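PDB 5JIP: cortical-lytic enzyme from Clostridium perfringens, which probably hydrolyses the glycan strands of spore-cortex peptidoglycan as a family 25 muramidase during germination. Local coordinates for residues Thr14-Phe22 with Leu31-Arg41. Sequence-based numbering, arbitrary orientation.
Sequences TFGPDLNEF and LAKNSDFIYLR
Pro17 O accepts from Tyr39 N at 3.1 Å, Tyr39 O from Leu19 N at 2.8 Å, and Leu19 O from Arg41 N, joining strands 15-19 and 38-41 in parallel register. At the N-terminal end, Asp36 N donates to Phe15 O, while the Asp36 side chain, directed at 14-22, accepts Phe15 N on OD2 through its anti lone pair (2.9 Å). Asp36 thus grips Phe15 through both its backbone and its side chain.

Gly16 lies over one face of the Phe37 ring, its CA 4.0 Å from the ring centroid in a CH-pi contact, and the same Gly16 CA approaches Phe37 O, a buried carbonyl without a hydrogen-bond donor. A chi1 of 57°, which sets the ring between backbone N and carbonyl carbon, brings Phe37 beneath the Phe15-Gly16 backbone.

Apolar side chains pack on the helix side of the sheet: Leu19 CD1 rests on Ile38 CG2 at 3.8 Å and meets Leu31 CD1 tip to tip, while Pro17 CG lies against Ile38 CG1.

Past the end of strand 15-19, the Arg41 side chain bends at chi3 (74°) and NH2 forms a salt bridge with Glu21 OE2 (3.0 Å), meeting it from above the carboxylate plane, with the carboxylate and guanidinium planes 81° apart. Arg41 NE pairs with Asp53, NH1 with the sulfonate of a bound MES, probably from the crystallisation liquor, and Glu21 OE1 with Asn54. Asn20 OD1 accepts from Phe22 N, closing an Asx turn.

Strand 15-19, helix 28-34 and strand 38-44 form the first beta-alpha-beta unit of the TIM-barrel-like fold of glycoside hydrolase family 25, whose sheet is closed next to strand 15-19 by the antiparallel strand 217-221.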
# COMPACT_ATOMS: atom_id res chain seq x y z
N THR A 14 10.31 -19.05 -0.29
CA THR A 14 11.64 -18.98 0.30
C THR A 14 11.77 -20.00 1.43
O THR A 14 10.80 -20.60 1.89
CB THR A 14 11.94 -17.58 0.81
OG1 THR A 14 10.90 -17.15 1.69
CG2 THR A 14 12.07 -16.58 -0.36
N PHE A 15 13.00 -20.18 1.88
CA PHE A 15 13.34 -21.28 2.77
C PHE A 15 14.51 -20.91 3.66
O PHE A 15 15.47 -20.30 3.20
CB PHE A 15 13.66 -22.53 1.94
CG PHE A 15 14.32 -23.63 2.71
CD1 PHE A 15 13.59 -24.60 3.36
CD2 PHE A 15 15.70 -23.69 2.78
CE1 PHE A 15 14.21 -25.62 4.08
CE2 PHE A 15 16.33 -24.70 3.49
CZ PHE A 15 15.59 -25.67 4.13
N GLY A 16 14.45 -21.32 4.92
CA GLY A 16 15.57 -21.10 5.79
C GLY A 16 15.34 -21.67 7.17
O GLY A 16 14.19 -21.94 7.59
N PRO A 17 16.43 -21.82 7.92
CA PRO A 17 16.34 -22.37 9.27
C PRO A 17 16.11 -21.29 10.31
O PRO A 17 16.33 -20.10 10.08
CB PRO A 17 17.73 -23.00 9.45
CG PRO A 17 18.63 -22.01 8.73
CD PRO A 17 17.84 -21.62 7.50
N ASP A 18 15.68 -21.73 11.50
CA ASP A 18 15.88 -20.90 12.67
C ASP A 18 16.79 -21.64 13.65
O ASP A 18 16.79 -22.88 13.71
CB ASP A 18 14.56 -20.47 13.34
CG ASP A 18 13.67 -21.64 13.72
OD1 ASP A 18 12.90 -22.10 12.85
OD2 ASP A 18 13.74 -22.09 14.88
N LEU A 19 17.60 -20.85 14.35
CA LEU A 19 18.74 -21.34 15.13
C LEU A 19 18.80 -20.63 16.48
O LEU A 19 18.24 -19.55 16.66
CB LEU A 19 20.07 -21.08 14.39
CG LEU A 19 20.23 -21.52 12.94
CD1 LEU A 19 21.52 -20.93 12.35
CD2 LEU A 19 20.23 -23.01 12.84
N ASN A 20 19.49 -21.25 17.43
CA ASN A 20 19.78 -20.59 18.69
C ASN A 20 21.08 -21.16 19.24
O ASN A 20 21.80 -21.88 18.55
CB ASN A 20 18.61 -20.70 19.67
CG ASN A 20 18.27 -22.14 20.04
OD1 ASN A 20 19.12 -23.04 20.03
ND2 ASN A 20 17.01 -22.37 20.35
N GLU A 21 21.40 -20.81 20.49
CA GLU A 21 22.70 -21.21 21.04
C GLU A 21 22.88 -22.72 21.14
O GLU A 21 24.02 -23.19 21.32
CB GLU A 21 22.88 -20.57 22.41
CG GLU A 21 21.97 -21.11 23.48
CD GLU A 21 22.17 -20.37 24.78
OE1 GLU A 21 22.94 -20.88 25.64
OE2 GLU A 21 21.60 -19.26 24.91
N PHE A 22 21.81 -23.49 21.02
CA PHE A 22 21.90 -24.95 21.10
C PHE A 22 22.04 -25.60 19.74
O PHE A 22 22.20 -26.82 19.65
CB PHE A 22 20.67 -25.50 21.87
CG PHE A 22 20.45 -24.80 23.18
CD1 PHE A 22 21.41 -24.87 24.17
CD2 PHE A 22 19.30 -24.04 23.41
CE1 PHE A 22 21.23 -24.21 25.35
CE2 PHE A 22 19.13 -23.38 24.58
CZ PHE A 22 20.08 -23.46 25.57
N LEU A 31 25.36 -22.15 4.80
CA LEU A 31 23.96 -21.74 4.80
C LEU A 31 23.70 -20.60 3.82
O LEU A 31 22.59 -20.47 3.30
CB LEU A 31 23.56 -21.33 6.21
CG LEU A 31 23.49 -22.46 7.26
CD1 LEU A 31 23.12 -21.89 8.62
CD2 LEU A 31 22.49 -23.53 6.83
N ALA A 32 24.69 -19.75 3.58
CA ALA A 32 24.51 -18.64 2.65
C ALA A 32 24.14 -19.14 1.27
O ALA A 32 23.51 -18.41 0.49
CB ALA A 32 25.78 -17.79 2.58
N LYS A 33 24.54 -20.37 0.94
CA LYS A 33 24.30 -20.94 -0.38
C LYS A 33 22.96 -21.64 -0.49
O LYS A 33 22.45 -21.80 -1.61
CB LYS A 33 25.38 -21.97 -0.74
CG LYS A 33 26.77 -21.39 -0.89
CD LYS A 33 26.85 -20.39 -2.03
CE LYS A 33 27.52 -19.10 -1.56
NZ LYS A 33 26.56 -18.13 -0.97
N ASN A 34 22.37 -22.06 0.63
CA ASN A 34 21.15 -22.83 0.58
C ASN A 34 19.97 -22.22 1.33
O ASN A 34 18.87 -22.77 1.24
CB ASN A 34 21.40 -24.28 1.07
CG ASN A 34 21.86 -24.37 2.51
OD1 ASN A 34 21.60 -23.48 3.35
ND2 ASN A 34 22.54 -25.47 2.83
N SER A 35 20.15 -21.11 2.03
CA SER A 35 19.09 -20.50 2.81
C SER A 35 18.81 -19.08 2.32
O SER A 35 19.75 -18.30 2.12
CB SER A 35 19.47 -20.47 4.30
OG SER A 35 19.73 -21.78 4.78
N ASP A 36 17.53 -18.75 2.15
CA ASP A 36 17.15 -17.39 1.79
C ASP A 36 17.18 -16.45 2.98
O ASP A 36 17.30 -15.23 2.81
CB ASP A 36 15.74 -17.38 1.19
CG ASP A 36 15.65 -18.18 -0.08
OD1 ASP A 36 16.27 -17.78 -1.09
OD2 ASP A 36 14.96 -19.20 -0.08
N PHE A 37 17.06 -17.00 4.18
CA PHE A 37 17.02 -16.20 5.40
C PHE A 37 17.42 -17.11 6.54
O PHE A 37 17.36 -18.34 6.41
CB PHE A 37 15.61 -15.61 5.66
CG PHE A 37 14.52 -16.66 5.74
CD1 PHE A 37 14.31 -17.39 6.91
CD2 PHE A 37 13.74 -16.95 4.64
CE1 PHE A 37 13.34 -18.37 6.97
CE2 PHE A 37 12.76 -17.92 4.70
CZ PHE A 37 12.55 -18.63 5.88
N ILE A 38 17.84 -16.50 7.64
CA ILE A 38 18.09 -17.23 8.89
C ILE A 38 17.47 -16.45 10.04
O ILE A 38 17.75 -15.25 10.23
CB ILE A 38 19.59 -17.44 9.18
CG1 ILE A 38 20.23 -18.30 8.09
CG2 ILE A 38 19.79 -18.08 10.55
CD1 ILE A 38 21.73 -18.33 8.18
N TYR A 39 16.68 -17.14 10.87
CA TYR A 39 16.22 -16.60 12.15
C TYR A 39 17.06 -17.12 13.31
O TYR A 39 17.47 -18.28 13.32
CB TYR A 39 14.75 -16.94 12.40
CG TYR A 39 13.83 -15.81 11.98
CD1 TYR A 39 13.73 -14.64 12.73
CD2 TYR A 39 13.07 -15.90 10.83
CE1 TYR A 39 12.89 -13.61 12.35
CE2 TYR A 39 12.24 -14.86 10.43
CZ TYR A 39 12.16 -13.73 11.17
OH TYR A 39 11.32 -12.73 10.71
N LEU A 40 17.36 -16.23 14.26
CA LEU A 40 18.14 -16.50 15.46
C LEU A 40 17.34 -16.16 16.70
O LEU A 40 16.57 -15.19 16.71
CB LEU A 40 19.42 -15.66 15.51
CG LEU A 40 20.28 -15.62 14.23
CD1 LEU A 40 21.37 -14.54 14.37
CD2 LEU A 40 20.86 -16.99 13.95
N ARG A 41 17.52 -16.92 17.77
CA ARG A 41 17.06 -16.45 19.06
C ARG A 41 17.94 -15.29 19.51
O ARG A 41 19.17 -15.41 19.60
CB ARG A 41 17.09 -17.56 20.12
CG ARG A 41 16.52 -17.07 21.47
CD ARG A 41 16.26 -18.21 22.46
NE ARG A 41 17.49 -18.75 23.02
CZ ARG A 41 17.54 -19.55 24.08
NH1 ARG A 41 16.41 -19.94 24.66
NH2 ARG A 41 18.72 -19.95 24.55